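Local structure of vitamin B12-binding protein (Vibrio cholerae O395, 5YSC) at residues Pro28-Glu32 and Val46-Tyr52; Leu80-Ala86 and Thr102-Thr108. The protein probably captures vitamin B12, seen here as cyanocobalamin, in the periplasm and delivers it to BtuC of the BtuCD ABC importer. All coordinates share one frame. Residue numbers count along the deposited sequence, not the author numbering.

Contact 1: Pro28-Glu32 and Val46-Tyr52; sequences PHATE and VSEYSDY. With SO4 (sulfate ion), chain C.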
loop_
_atom_site.group_PDB
_atom_site.type_symbol
_atom_site.label_atom_id
_atom_site.label_comp_id
_atom_site.label_asym_id
_atom_site.label_seq_id
_atom_site.Cartn_x
_atom_site.Cartn_y
_atom_site.Cartn_z
ATOM N N PRO A 28 -2.011 1.092 -8.835
ATOM C CA PRO A 28 -3.329 1.141 -8.173
ATOM C C PRO A 28 -3.424 2.235 -7.137
ATOM O O PRO A 28 -4.440 2.944 -7.086
ATOM C CB PRO A 28 -3.443 -0.243 -7.545
ATOM C CG PRO A 28 -2.634 -1.139 -8.424
ATOM C CD PRO A 28 -1.414 -0.260 -8.800
ATOM N N HIS A 29 -2.414 2.380 -6.282
ATOM C CA HIS A 29 -2.491 3.428 -5.269
ATOM C C HIS A 29 -2.494 4.790 -5.921
ATOM O O HIS A 29 -3.189 5.705 -5.468
ATOM C CB HIS A 29 -1.342 3.336 -4.267
ATOM C CG HIS A 29 -0.124 4.127 -4.680
ATOM N ND1 HIS A 29 0.797 3.662 -5.595
ATOM C CD2 HIS A 29 0.255 5.388 -4.366
ATOM C CE1 HIS A 29 1.702 4.597 -5.812
ATOM N NE2 HIS A 29 1.405 5.643 -5.065
ATOM N N ALA A 30 -1.733 4.935 -7.015
ATOM C CA ALA A 30 -1.646 6.231 -7.669
ATOM C C ALA A 30 -2.982 6.645 -8.276
ATOM O O ALA A 30 -3.295 7.849 -8.340
ATOM C CB ALA A 30 -0.548 6.183 -8.717
ATOM N N THR A 31 -3.780 5.673 -8.697
ATOM C CA THR A 31 -5.104 5.948 -9.196
ATOM C C THR A 31 -6.010 6.403 -8.062
ATOM O O THR A 31 -6.760 7.376 -8.219
ATOM C CB THR A 31 -5.638 4.700 -9.891
ATOM O OG1 THR A 31 -4.784 4.412 -11.003
ATOM C CG2 THR A 31 -7.074 4.879 -10.349
ATOM N N GLU A 32 -5.919 5.754 -6.909
ATOM C CA GLU A 32 -6.727 6.219 -5.784
ATOM C C GLU A 32 -6.374 7.661 -5.411
ATOM O O GLU A 32 -7.258 8.498 -5.195
ATOM C CB GLU A 32 -6.588 5.276 -4.571
ATOM C CG GLU A 32 -7.113 3.839 -4.849
ATOM C CD GLU A 32 -7.446 3.022 -3.629
ATOM O OE1 GLU A 32 -8.017 3.568 -2.658
ATOM O OE2 GLU A 32 -7.155 1.799 -3.651
ATOM N N VAL A 46 -4.572 3.998 -16.718
ATOM C CA VAL A 46 -4.183 3.585 -15.376
ATOM C C VAL A 46 -3.478 2.234 -15.486
ATOM O O VAL A 46 -3.185 1.753 -16.586
ATOM C CB VAL A 46 -5.398 3.522 -14.427
ATOM C CG1 VAL A 46 -6.025 4.912 -14.255
ATOM C CG2 VAL A 46 -6.389 2.472 -14.893
ATOM N N SER A 47 -3.185 1.621 -14.348
ATOM C CA SER A 47 -2.542 0.325 -14.261
ATOM C C SER A 47 -3.563 -0.795 -14.126
ATOM O O SER A 47 -4.721 -0.570 -13.785
ATOM C CB SER A 47 -1.606 0.293 -13.066
ATOM O OG SER A 47 -2.335 0.132 -11.867
ATOM N N GLU A 48 -3.112 -2.015 -14.413
ATOM C CA GLU A 48 -3.833 -3.196 -13.967
ATOM C C GLU A 48 -3.999 -3.102 -12.456
ATOM O O GLU A 48 -3.148 -2.553 -11.753
ATOM C CB GLU A 48 -3.081 -4.485 -14.354
ATOM C CG GLU A 48 -3.173 -4.829 -15.849
ATOM C CD GLU A 48 -2.392 -6.092 -16.265
ATOM O OE1 GLU A 48 -2.323 -7.087 -15.518
ATOM O OE2 GLU A 48 -1.819 -6.067 -17.375
ATOM N N TYR A 49 -5.133 -3.581 -11.969
ATOM C CA TYR A 49 -5.529 -3.470 -10.577
ATOM C C TYR A 49 -5.864 -2.056 -10.126
ATOM O O TYR A 49 -6.099 -1.857 -8.937
ATOM C CB TYR A 49 -4.478 -4.060 -9.651
ATOM C CG TYR A 49 -4.637 -5.540 -9.559
ATOM C CD1 TYR A 49 -4.086 -6.347 -10.509
ATOM C CD2 TYR A 49 -5.367 -6.111 -8.552
ATOM C CE1 TYR A 49 -4.231 -7.724 -10.458
ATOM C CE2 TYR A 49 -5.528 -7.481 -8.469
ATOM C CZ TYR A 49 -4.951 -8.279 -9.430
ATOM O OH TYR A 49 -5.101 -9.637 -9.359
ATOM N N SER A 50 -5.945 -1.083 -11.027
ATOM C CA SER A 50 -6.510 0.226 -10.690
ATOM C C SER A 50 -8.019 0.058 -10.720
ATOM O O SER A 50 -8.694 0.382 -11.700
ATOM C CB SER A 50 -6.047 1.315 -11.651
ATOM O OG SER A 50 -4.680 1.627 -11.491
ATOM N N ASP A 51 -8.550 -0.481 -9.624
ATOM C CA ASP A 51 -9.976 -0.812 -9.518
ATOM C C ASP A 51 -10.708 0.026 -8.487
ATOM O O ASP A 51 -11.836 -0.329 -8.089
ATOM C CB ASP A 51 -10.143 -2.278 -9.184
ATOM C CG ASP A 51 -9.446 -2.682 -7.894
ATOM O OD1 ASP A 51 -8.981 -1.819 -7.092
ATOM O OD2 ASP A 51 -9.393 -3.910 -7.679
ATOM N N TYR A 52 -10.096 1.120 -8.024
ATOM C CA TYR A 52 -10.700 1.956 -7.041
ATOM C C TYR A 52 -10.338 3.418 -7.287
ATOM O O TYR A 52 -9.150 3.720 -7.491
ATOM C CB TYR A 52 -10.304 1.601 -5.618
ATOM C CG TYR A 52 -11.257 2.246 -4.653
ATOM C CD1 TYR A 52 -12.444 1.625 -4.330
ATOM C CD2 TYR A 52 -11.029 3.524 -4.160
ATOM C CE1 TYR A 52 -13.360 2.234 -3.519
ATOM C CE2 TYR A 52 -11.967 4.153 -3.307
ATOM C CZ TYR A 52 -13.133 3.490 -3.011
ATOM O OH TYR A 52 -14.064 4.114 -2.173
HETATM S S SO4 C . -7.233 -5.066 -14.577
HETATM O O1 SO4 C . -7.670 -4.057 -13.596
HETATM O O2 SO4 C . -8.378 -5.867 -15.013
HETATM O O3 SO4 C . -6.256 -5.940 -13.928
HETATM O O4 SO4 C . -6.662 -4.442 -15.770
HETATM O O HOH W 1 -7.099 2.018 -7.968
#
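No backbone hydrogen bond ties the first turn of helix 28-36 to the loop 46-52; a pair of buried hydroxyls, Thr31 OG1 and Ser50 OG, makes the one direct hydrogen bond between them, at 2.8 Å. Ser47 to Ser50 form a type II beta turn, closed by Ser50 N to Ser47 O at 3.1 Å, in the N-terminal lobe of a periplasmic-binding fold, beside the cleft that holds cyanocobalamin. Small serines suit this buried turn because their hydroxyls can serve the backbone: Ser47 OG donates to Glu48 O (2.8 Å). Pro28 has no amide hydrogen, which costs nothing in the first turn of a helix, where amides have no i-4 carbonyl partner; its ring lies against the turn, Pro28 CG 3.7 Å from Tyr49 CB. Tyr49, predicted to bind cobalamin, occupies the turn position with positive phi, while its amide N donates to O1 of a sulfate ion (3.1 Å), probably from the crystallisation liquor and also held by Arg61. Also lining the pocket, the backbone His29 N hydrogen-bonds cyanocobalamin. One turn further along the helix, Glu32 CG lies 3.3 Å from the backbone Tyr52 O, and Glu32 OE1 3.4 Å from Tyr52 CD2. The Glu32 carboxylate forms salt bridges with Arg249 and Arg253, the latter also in a cation-pi contact with Tyr52. Finally, water 1 bridges the segments, donating to Pro28 O at 3.0 Å and to Tyr52 O at 2.7 Å.

Contact 2: Leu80-Ala86 and Thr102-Thr108; sequences LIIAWPA and TIYDSQT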
loop_
_atom_site.group_PDB
_atom_site.type_symbol
_atom_site.label_atom_id
_atom_site.label_comp_id
_atom_site.label_asym_id
_atom_site.label_seq_id
_atom_site.Cartn_x
_atom_site.Cartn_y
_atom_site.Cartn_z
ATOM N N LEU A 80 0.727 14.654 -17.849
ATOM C CA LEU A 80 1.187 14.293 -16.512
ATOM C C LEU A 80 1.134 12.775 -16.350
ATOM O O LEU A 80 0.099 12.172 -16.626
ATOM C CB LEU A 80 0.316 14.954 -15.437
ATOM C CG LEU A 80 0.635 14.512 -14.006
ATOM C CD1 LEU A 80 2.038 14.974 -13.640
ATOM C CD2 LEU A 80 -0.404 15.050 -13.017
ATOM N N ILE A 81 2.223 12.173 -15.854
ATOM C CA ILE A 81 2.290 10.754 -15.539
ATOM C C ILE A 81 2.556 10.654 -14.041
ATOM O O ILE A 81 3.451 11.319 -13.514
ATOM C CB ILE A 81 3.383 10.022 -16.351
ATOM C CG1 ILE A 81 3.124 10.129 -17.854
ATOM C CG2 ILE A 81 3.510 8.573 -15.895
ATOM C CD1 ILE A 81 4.147 9.431 -18.728
ATOM N N ILE A 82 1.749 9.867 -13.343
ATOM C CA ILE A 82 1.905 9.634 -11.919
ATOM C C ILE A 82 2.603 8.303 -11.729
ATOM O O ILE A 82 2.008 7.250 -11.944
ATOM C CB ILE A 82 0.561 9.633 -11.175
ATOM C CG1 ILE A 82 -0.235 10.882 -11.514
ATOM C CG2 ILE A 82 0.840 9.554 -9.696
ATOM C CD1 ILE A 82 -1.649 10.807 -10.959
ATOM N N ALA A 83 3.884 8.358 -11.377
ATOM C CA ALA A 83 4.703 7.156 -11.309
ATOM C C ALA A 83 4.828 6.624 -9.895
ATOM O O ALA A 83 4.676 7.335 -8.916
ATOM C CB ALA A 83 6.100 7.418 -11.852
ATOM N N TRP A 84 5.150 5.346 -9.818
ATOM C CA TRP A 84 5.399 4.638 -8.576
ATOM C C TRP A 84 6.819 4.082 -8.617
ATOM O O TRP A 84 7.030 2.906 -8.957
ATOM C CB TRP A 84 4.387 3.533 -8.398
ATOM C CG TRP A 84 4.528 2.712 -7.181
ATOM C CD1 TRP A 84 5.020 3.099 -5.953
ATOM C CD2 TRP A 84 4.159 1.337 -7.057
ATOM N NE1 TRP A 84 4.977 2.038 -5.094
ATOM C CE2 TRP A 84 4.458 0.945 -5.743
ATOM C CE3 TRP A 84 3.592 0.402 -7.936
ATOM C CZ2 TRP A 84 4.218 -0.368 -5.269
ATOM C CZ3 TRP A 84 3.356 -0.909 -7.474
ATOM C CH2 TRP A 84 3.671 -1.276 -6.157
ATOM N N PRO A 85 7.810 4.900 -8.303
ATOM C CA PRO A 85 9.204 4.411 -8.368
ATOM C C PRO A 85 9.426 3.097 -7.642
ATOM O O PRO A 85 10.170 2.234 -8.126
ATOM C CB PRO A 85 9.981 5.549 -7.726
ATOM C CG PRO A 85 9.196 6.752 -7.944
ATOM C CD PRO A 85 7.741 6.315 -7.885
ATOM N N ALA A 86 8.778 2.898 -6.493
ATOM C CA ALA A 86 9.065 1.697 -5.717
ATOM C C ALA A 86 8.633 0.432 -6.428
ATOM O O ALA A 86 9.230 -0.634 -6.178
ATOM C CB ALA A 86 8.419 1.793 -4.329
ATOM N N THR A 102 6.212 14.987 -18.231
ATOM C CA THR A 102 6.115 15.530 -16.895
ATOM C C THR A 102 5.659 14.393 -15.991
ATOM O O THR A 102 4.601 13.797 -16.223
ATOM C CB THR A 102 5.152 16.706 -16.848
ATOM O OG1 THR A 102 5.640 17.744 -17.710
ATOM C CG2 THR A 102 5.067 17.250 -15.448
ATOM N N ILE A 103 6.479 14.071 -14.998
ATOM C CA ILE A 103 6.243 12.922 -14.143
ATOM C C ILE A 103 6.264 13.346 -12.691
ATOM O O ILE A 103 7.236 13.950 -12.214
ATOM C CB ILE A 103 7.286 11.815 -14.367
ATOM C CG1 ILE A 103 7.248 11.343 -15.810
ATOM C CG2 ILE A 103 7.018 10.634 -13.417
ATOM C CD1 ILE A 103 8.510 10.678 -16.265
ATOM N N TYR A 104 5.224 12.961 -11.960
ATOM C CA TYR A 104 5.209 13.063 -10.527
ATOM C C TYR A 104 5.616 11.716 -9.948
ATOM O O TYR A 104 4.994 10.700 -10.238
ATOM C CB TYR A 104 3.819 13.502 -10.047
ATOM C CG TYR A 104 3.778 13.572 -8.550
ATOM C CD1 TYR A 104 4.304 14.667 -7.873
ATOM C CD2 TYR A 104 3.254 12.520 -7.804
ATOM C CE1 TYR A 104 4.302 14.725 -6.516
ATOM C CE2 TYR A 104 3.238 12.578 -6.436
ATOM C CZ TYR A 104 3.755 13.688 -5.789
ATOM O OH TYR A 104 3.810 13.752 -4.429
ATOM N N ASP A 105 6.679 11.704 -9.149
ATOM C CA ASP A 105 7.110 10.483 -8.479
ATOM C C ASP A 105 6.379 10.326 -7.148
ATOM O O ASP A 105 6.613 11.109 -6.219
ATOM C CB ASP A 105 8.610 10.515 -8.222
ATOM C CG ASP A 105 9.410 10.370 -9.463
ATOM O OD1 ASP A 105 9.170 9.396 -10.214
ATOM O OD2 ASP A 105 10.283 11.266 -9.654
ATOM N N SER A 106 5.531 9.300 -7.036
ATOM C CA SER A 106 4.843 9.029 -5.780
ATOM C C SER A 106 5.739 8.262 -4.821
ATOM O O SER A 106 6.055 7.081 -5.069
ATOM C CB SER A 106 3.569 8.243 -6.065
ATOM O OG SER A 106 2.853 7.958 -4.866
ATOM N N GLN A 107 6.014 8.857 -3.660
ATOM C CA GLN A 107 6.815 8.208 -2.636
ATOM C C GLN A 107 5.884 7.479 -1.668
ATOM O O GLN A 107 4.849 8.026 -1.269
ATOM C CB GLN A 107 7.672 9.219 -1.877
ATOM C CG GLN A 107 8.590 10.008 -2.783
ATOM C CD GLN A 107 9.817 9.195 -3.166
ATOM O OE1 GLN A 107 9.703 8.109 -3.782
ATOM N NE2 GLN A 107 10.998 9.693 -2.776
ATOM N N THR A 108 6.273 6.267 -1.291
ATOM C CA THR A 108 5.351 5.301 -0.702
ATOM C C THR A 108 5.963 4.550 0.483
ATOM O O THR A 108 5.902 3.320 0.563
ATOM C CB THR A 108 4.912 4.348 -1.822
ATOM O OG1 THR A 108 6.077 3.807 -2.461
ATOM C CG2 THR A 108 4.070 5.091 -2.885
HETATM O O HOH W 2 5.302 1.120 -2.033
HETATM O O HOH W 3 7.522 4.926 -4.684
#
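Strands 80-83 and 103-105 run parallel, joined by helix 90-98 in a beta-alpha-beta unit at one edge of the four-stranded sheet. Four backbone bonds form the ladder: Ile81 N to Thr102 O (2.9 Å), Tyr104 N to Ile81 O (2.9 Å), Ala83 N to Tyr104 O (2.8 Å) and Ser106 N to Ala83 O (2.9 Å). Ile82 turns its backbone the other way, to Ile24 and Leu26. Branched Ile81 and Ile103 suit the extended chain and, with small Ala83, face helix 90-98; Ile82 and Tyr104 pack against helix 112-122. Trp84 N donates to Asn88 OD1, and Ser106 OG hydrogen-bonds Asn117 OD1 and His29 NE2. Water 3 accepts from Ala86 N (3.0 Å), donates to Ser106 O (2.6 Å) and hydrogen-bonds Thr108 OG1 (2.9 Å); water 2 accepts from Trp84 NE1 (3.2 Å) and hydrogen-bonds Thr108 OG1 (2.8 Å), a hydroxyl suited to serving two waters. Direct backbone pairing thus ends at Ser106 N, and beyond it ordered waters link the segments where Trp84 and Ala86 line the cobalamin pocket.

Overall arrangement
The two contacts belong to the same parallel sheet domain, their centres 13 Å apart, and follow one another along the chain. Helix 28-36 joins them: His29, which turns away from the loop of contact 1, reaches contact 2 through NE2, 2.7 Å from Ser106 OG in a probable hydrogen bond, and sets its ring edge-to-face with Trp84. One residue on, Ala30 CB packs 3.8 Å from Ile82 CG2, joining helix to sheet. Both contacts open onto cyanocobalamin: the side chains of Pro28 and Ala86 each come within about 3 Å of it, and those of Trp84 and Tyr49 stand about 9 Å apart, so the two contacts supply different parts of one pocket wall.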